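Local atomic coordinates of CMP/dCMP-type deaminase domain-containing protein (Aspergillus oryzae RIB40, PDB entry 7DRY), a protein that probably deaminates a pyrimidine intermediate of riboflavin biosynthesis, as the zinc-dependent Rib2 deaminase of a filamentous fungus. Residues 76-88 with 114-126. Residues are numbered along the deposited sequence; the frame is centred on the assembly and turned at random. Where two conformers were deposited one is given.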
loop_
_atom_site.group_PDB
_atom_site.type_symbol
_atom_site.label_atom_id
_atom_site.label_comp_id
_atom_site.label_asym_id
_atom_site.label_seq_id
_atom_site.Cartn_x
_atom_site.Cartn_y
_atom_site.Cartn_z
ATOM N N VAL A 76 -15.104 4.884 13.003
ATOM C CA VAL A 76 -15.997 4.435 11.933
ATOM C C VAL A 76 -15.593 3.035 11.492
ATOM O O VAL A 76 -14.417 2.652 11.633
ATOM C CB VAL A 76 -16.023 5.399 10.733
ATOM C CG1 VAL A 76 -16.569 6.765 11.133
ATOM C CG2 VAL A 76 -14.644 5.515 10.083
ATOM N N PRO A 77 -16.531 2.244 10.960
ATOM C CA PRO A 77 -16.152 0.969 10.345
ATOM C C PRO A 77 -15.167 1.202 9.209
ATOM O O PRO A 77 -15.162 2.252 8.564
ATOM C CB PRO A 77 -17.484 0.416 9.817
ATOM C CG PRO A 77 -18.555 1.189 10.520
ATOM C CD PRO A 77 -17.969 2.532 10.818
ATOM N N GLU A 78 -14.314 0.207 8.966
ATOM C CA GLU A 78 -13.263 0.394 7.971
ATOM C C GLU A 78 -13.825 0.632 6.568
ATOM O O GLU A 78 -13.230 1.382 5.780
ATOM C CB GLU A 78 -12.285 -0.783 7.994
ATOM C CG GLU A 78 -12.937 -2.141 7.810
ATOM C CD GLU A 78 -13.072 -2.522 6.348
ATOM O OE1 GLU A 78 -12.243 -2.057 5.535
ATOM O OE2 GLU A 78 -14.005 -3.284 6.011
ATOM N N ASP A 79 -14.971 0.027 6.239
ATOM C CA ASP A 79 -15.547 0.285 4.922
ATOM C C ASP A 79 -16.068 1.710 4.773
ATOM O O ASP A 79 -16.352 2.129 3.645
ATOM C CB ASP A 79 -16.576 -0.786 4.493
ATOM C CG ASP A 79 -17.848 -0.801 5.345
ATOM O OD1 ASP A 79 -18.049 0.087 6.196
ATOM O OD2 ASP A 79 -18.671 -1.724 5.137
ATOM N N ARG A 80 -16.170 2.464 5.872
ATOM C CA ARG A 80 -16.610 3.855 5.848
ATOM C C ARG A 80 -15.464 4.834 6.097
ATOM O O ARG A 80 -15.711 6.007 6.400
ATOM C CB ARG A 80 -17.735 4.082 6.860
ATOM C CG ARG A 80 -19.083 3.502 6.437
ATOM C CD ARG A 80 -20.134 3.606 7.546
ATOM N NE ARG A 80 -20.155 4.933 8.153
ATOM C CZ ARG A 80 -20.482 5.177 9.417
ATOM N NH1 ARG A 80 -20.828 4.180 10.224
ATOM N NH2 ARG A 80 -20.462 6.419 9.878
ATOM N N VAL A 81 -14.214 4.378 5.974
ATOM C CA VAL A 81 -13.082 5.270 6.216
ATOM C C VAL A 81 -13.075 6.427 5.228
ATOM O O VAL A 81 -12.552 7.504 5.538
ATOM C CB VAL A 81 -11.748 4.486 6.206
ATOM C CG1 VAL A 81 -11.320 4.133 4.790
ATOM C CG2 VAL A 81 -10.648 5.274 6.934
ATOM N N TRP A 82 -13.674 6.241 4.050
ATOM C CA TRP A 82 -13.771 7.335 3.093
ATOM C C TRP A 82 -14.401 8.577 3.709
ATOM O O TRP A 82 -14.061 9.700 3.325
ATOM C CB TRP A 82 -14.569 6.881 1.868
ATOM C CG TRP A 82 -16.076 6.736 2.056
ATOM C CD1 TRP A 82 -16.771 5.596 2.380
ATOM C CD2 TRP A 82 -17.060 7.764 1.885
ATOM N NE1 TRP A 82 -18.127 5.863 2.429
ATOM C CE2 TRP A 82 -18.325 7.187 2.132
ATOM C CE3 TRP A 82 -16.994 9.121 1.553
ATOM C CZ2 TRP A 82 -19.507 7.922 2.060
ATOM C CZ3 TRP A 82 -18.166 9.846 1.483
ATOM C CH2 TRP A 82 -19.404 9.246 1.736
ATOM N N GLU A 83 -15.319 8.402 4.667
ATOM C CA GLU A 83 -16.040 9.539 5.228
ATOM C C GLU A 83 -15.156 10.421 6.097
ATOM O O GLU A 83 -15.515 11.579 6.346
ATOM C CB GLU A 83 -17.195 9.051 6.106
ATOM C CG GLU A 83 -18.225 8.191 5.404
ATOM C CD GLU A 83 -19.300 7.681 6.356
ATOM O OE1 GLU A 83 -19.268 8.034 7.554
ATOM O OE2 GLU A 83 -20.161 6.904 5.902
ATOM N N VAL A 84 -14.028 9.904 6.572
ATOM C CA VAL A 84 -13.213 10.589 7.570
ATOM C C VAL A 84 -11.807 10.920 7.094
ATOM O O VAL A 84 -11.110 11.688 7.776
ATOM C CB VAL A 84 -13.152 9.821 8.908
ATOM C CG1 VAL A 84 -14.539 9.751 9.548
ATOM C CG2 VAL A 84 -12.574 8.436 8.697
ATOM N N LEU A 85 -11.345 10.360 5.978
ATOM C CA LEU A 85 -10.014 10.703 5.500
ATOM C C LEU A 85 -9.964 12.184 5.124
ATOM O O LEU A 85 -10.969 12.762 4.683
ATOM C CB LEU A 85 -9.651 9.870 4.279
ATOM C CG LEU A 85 -9.270 8.428 4.601
ATOM C CD1 LEU A 85 -9.258 7.609 3.306
ATOM C CD2 LEU A 85 -7.931 8.353 5.328
ATOM N N PRO A 86 -8.801 12.821 5.272
ATOM C CA PRO A 86 -8.692 14.244 4.922
ATOM C C PRO A 86 -9.061 14.497 3.470
ATOM O O PRO A 86 -8.777 13.686 2.583
ATOM C CB PRO A 86 -7.210 14.554 5.162
ATOM C CG PRO A 86 -6.747 13.525 6.108
ATOM C CD PRO A 86 -7.538 12.283 5.808
ATOM N N SER A 87 -9.680 15.657 3.237
ATOM C CA SER A 87 -10.068 16.074 1.893
ATOM C C SER A 87 -10.009 17.602 1.895
ATOM O O SER A 87 -11.018 18.281 2.086
ATOM C CB SER A 87 -11.455 15.557 1.532
ATOM O OG SER A 87 -11.724 15.768 0.154
ATOM N N GLU A 88 -8.823 18.131 1.601
ATOM C CA GLU A 88 -8.604 19.553 1.411
ATOM C C GLU A 88 -8.156 19.789 -0.026
ATOM O O GLU A 88 -7.264 19.082 -0.513
ATOM C CB GLU A 88 -7.522 20.050 2.380
ATOM C CG GLU A 88 -7.634 19.461 3.781
ATOM C CD GLU A 88 -6.312 19.464 4.525
ATOM O OE1 GLU A 88 -5.828 18.367 4.890
ATOM O OE2 GLU A 88 -5.755 20.564 4.736
ATOM N N GLN A 114 -9.411 -2.027 -4.562
ATOM C CA GLN A 114 -10.806 -1.662 -4.352
ATOM C C GLN A 114 -10.985 -0.864 -3.065
ATOM O O GLN A 114 -11.793 0.072 -3.022
ATOM C CB GLN A 114 -11.671 -2.922 -4.363
ATOM C CG GLN A 114 -11.847 -3.562 -5.756
ATOM C CD GLN A 114 -10.739 -4.550 -6.125
ATOM O OE1 GLN A 114 -9.597 -4.419 -5.692
ATOM N NE2 GLN A 114 -11.082 -5.549 -6.939
ATOM N N ARG A 115 -10.242 -1.217 -2.005
ATOM C CA ARG A 115 -10.254 -0.411 -0.782
ATOM C C ARG A 115 -9.755 1.004 -1.054
ATOM O O ARG A 115 -10.270 1.973 -0.485
ATOM C CB ARG A 115 -9.391 -1.052 0.310
ATOM C CG ARG A 115 -9.864 -2.403 0.784
ATOM C CD ARG A 115 -8.940 -2.931 1.895
ATOM N NE ARG A 115 -9.152 -4.358 2.032
ATOM C CZ ARG A 115 -10.123 -4.909 2.753
ATOM N NH1 ARG A 115 -10.263 -6.225 2.770
ATOM N NH2 ARG A 115 -10.931 -4.149 3.477
ATOM N N ILE A 116 -8.752 1.137 -1.925
ATOM C CA ILE A 116 -8.216 2.451 -2.269
ATOM C C ILE A 116 -9.221 3.241 -3.106
ATOM O O ILE A 116 -9.479 4.424 -2.848
ATOM C CB ILE A 116 -6.868 2.287 -2.992
ATOM C CG1 ILE A 116 -5.797 1.792 -2.024
ATOM C CG2 ILE A 116 -6.452 3.593 -3.678
ATOM C CD1 ILE A 116 -4.598 1.192 -2.738
ATOM N N ILE A 117 -9.809 2.598 -4.119
ATOM C CA ILE A 117 -10.741 3.287 -5.008
ATOM C C ILE A 117 -11.947 3.810 -4.240
ATOM O O ILE A 117 -12.462 4.899 -4.527
ATOM C CB ILE A 117 -11.157 2.362 -6.167
ATOM C CG1 ILE A 117 -9.980 2.167 -7.124
ATOM C CG2 ILE A 117 -12.391 2.911 -6.896
ATOM C CD1 ILE A 117 -10.210 1.064 -8.129
ATOM N N ARG A 118 -12.424 3.054 -3.257
ATOM C CA ARG A 118 -13.625 3.494 -2.565
ATOM C C ARG A 118 -13.383 4.636 -1.584
ATOM O O ARG A 118 -14.352 5.156 -1.024
ATOM C CB ARG A 118 -14.345 2.320 -1.907
ATOM C CG ARG A 118 -13.679 1.809 -0.693
ATOM C CD ARG A 118 -14.483 0.674 -0.067
ATOM N NE ARG A 118 -13.734 0.131 1.059
ATOM C CZ ARG A 118 -14.040 -0.982 1.711
ATOM N NH1 ARG A 118 -13.267 -1.370 2.718
ATOM N NH2 ARG A 118 -15.105 -1.702 1.365
ATOM N N THR A 119 -12.133 5.075 -1.384
ATOM C CA THR A 119 -11.935 6.301 -0.615
ATOM C C THR A 119 -12.425 7.534 -1.362
ATOM O O THR A 119 -12.644 8.576 -0.733
ATOM C CB THR A 119 -10.469 6.495 -0.201
ATOM O OG1 THR A 119 -9.640 6.669 -1.359
ATOM C CG2 THR A 119 -9.981 5.297 0.606
ATOM N N ARG A 120 -12.619 7.446 -2.676
ATOM C CA ARG A 120 -13.099 8.590 -3.448
ATOM C C ARG A 120 -14.613 8.444 -3.574
ATOM O O ARG A 120 -15.120 7.736 -4.444
ATOM C CB ARG A 120 -12.403 8.624 -4.802
ATOM C CG ARG A 120 -12.972 9.578 -5.828
ATOM C CD ARG A 120 -11.986 9.731 -6.979
ATOM N NE ARG A 120 -12.112 11.001 -7.684
ATOM C CZ ARG A 120 -11.988 11.138 -9.001
ATOM N NH1 ARG A 120 -11.711 10.084 -9.760
ATOM N NH2 ARG A 120 -12.122 12.333 -9.561
ATOM N N GLN A 121 -15.342 9.103 -2.675
ATOM C CA GLN A 121 -16.800 9.070 -2.678
ATOM C C GLN A 121 -17.328 10.407 -2.191
ATOM O O GLN A 121 -16.673 11.100 -1.410
ATOM C CB GLN A 121 -17.365 7.983 -1.756
ATOM C CG GLN A 121 -17.157 6.566 -2.233
ATOM C CD GLN A 121 -17.948 5.571 -1.413
ATOM O OE1 GLN A 121 -19.179 5.630 -1.356
ATOM N NE2 GLN A 121 -17.250 4.658 -0.765
ATOM N N GLY A 122 -18.525 10.759 -2.662
ATOM C CA GLY A 122 -19.167 11.977 -2.200
ATOM C C GLY A 122 -18.299 13.189 -2.449
ATOM O O GLY A 122 -17.735 13.371 -3.534
ATOM N N ASP A 123 -18.167 14.027 -1.423
ATOM C CA ASP A 123 -17.347 15.228 -1.488
ATOM C C ASP A 123 -15.906 14.983 -1.055
ATOM O O ASP A 123 -15.174 15.945 -0.792
ATOM C CB ASP A 123 -17.968 16.335 -0.634
ATOM C CG ASP A 123 -18.127 15.929 0.819
ATOM O OD1 ASP A 123 -18.119 14.712 1.105
ATOM O OD2 ASP A 123 -18.257 16.828 1.676
ATOM N N ARG A 124 -15.479 13.726 -0.975
ATOM C CA ARG A 124 -14.161 13.374 -0.467
ATOM C C ARG A 124 -13.260 12.950 -1.620
ATOM O O ARG A 124 -13.614 12.056 -2.396
ATOM C CB ARG A 124 -14.267 12.237 0.551
ATOM C CG ARG A 124 -15.058 12.595 1.808
ATOM C CD ARG A 124 -14.142 13.150 2.892
ATOM N NE ARG A 124 -14.894 13.808 3.954
ATOM C CZ ARG A 124 -14.346 14.325 5.048
ATOM N NH1 ARG A 124 -13.033 14.264 5.227
ATOM N NH2 ARG A 124 -15.111 14.909 5.963
ATOM N N LYS A 125 -12.086 13.579 -1.712
ATOM C CA LYS A 125 -11.178 13.310 -2.824
ATOM C C LYS A 125 -10.617 11.893 -2.794
ATOM O O LYS A 125 -10.353 11.310 -3.853
ATOM C CB LYS A 125 -10.020 14.306 -2.799
ATOM C CG LYS A 125 -10.468 15.723 -2.965
ATOM C CD LYS A 125 -9.362 16.589 -3.517
ATOM C CE LYS A 125 -8.372 16.957 -2.448
ATOM N NZ LYS A 125 -7.312 17.852 -3.002
ATOM N N GLY A 126 -10.384 11.342 -1.611
ATOM C CA GLY A 126 -9.769 10.035 -1.523
ATOM C C GLY A 126 -8.286 10.054 -1.885
ATOM O O GLY A 126 -7.644 11.096 -2.015
HETATM O O HOH W 1 -11.155 0.523 3.971
HETATM O O HOH W 2 -17.827 2.244 1.485
HETATM O O HOH W 3 -11.901 9.757 1.546
HETATM O O HOH W 4 -10.574 12.183 1.055
HETATM O O HOH W 5 -12.905 18.064 -1.123
#
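The indole of W82 is filled on both faces: the aliphatic CG of E83 lies over the centre of one, while Q121 covers the other, its CB 3.7 Å from the centroid of the six-membered ring in a CH-pi contact. The Q121 amide continues across the indole, stacked with its plane only 24° from that of the ring. A nearly straight hydrogen bond from NE2 to a lone pair of R118 O, in the amide plane, fixes its rotation; glutamine suits the place because its aliphatic part packs while its amide donates. At the rim, R124 CG sits near the ring plane; the chain then bends at chi2 (-91°), bringing the guanidinium under E83 O, which stands over its centre. NH1 donates to L85 O at 2.6 Å, a bent bond (132°) tilted from the carbonyl plane. Topologically, the contact joins two connections of the cytidine deaminase (CDA) fold: the loop between helix 62-73 and strand 91-97 lies along the end of helix 112-117 and the turns leading into strand 127-132. There E78 OE1 receives salt bridges from R115 NH2 at 3.2 Å and R118 NH1 at 3.1 Å, probably offsetting only part of the two arginines' charge. D79 CA and CB pack on a face of the R118 guanidinium. The R115 side chain lies about 7 Å from the zinc ion. L85 CD1 meets T119 CG2, methyl against methyl. S87 offers a short hydroxyl, OG accepting a nearly straight hydrogen bond from K125 N at 2.9 Å. The long K125 chain lets NZ donate hydrogen bonds to E88 O, at 2.8 Å from above the carbonyl plane, and to R91 O.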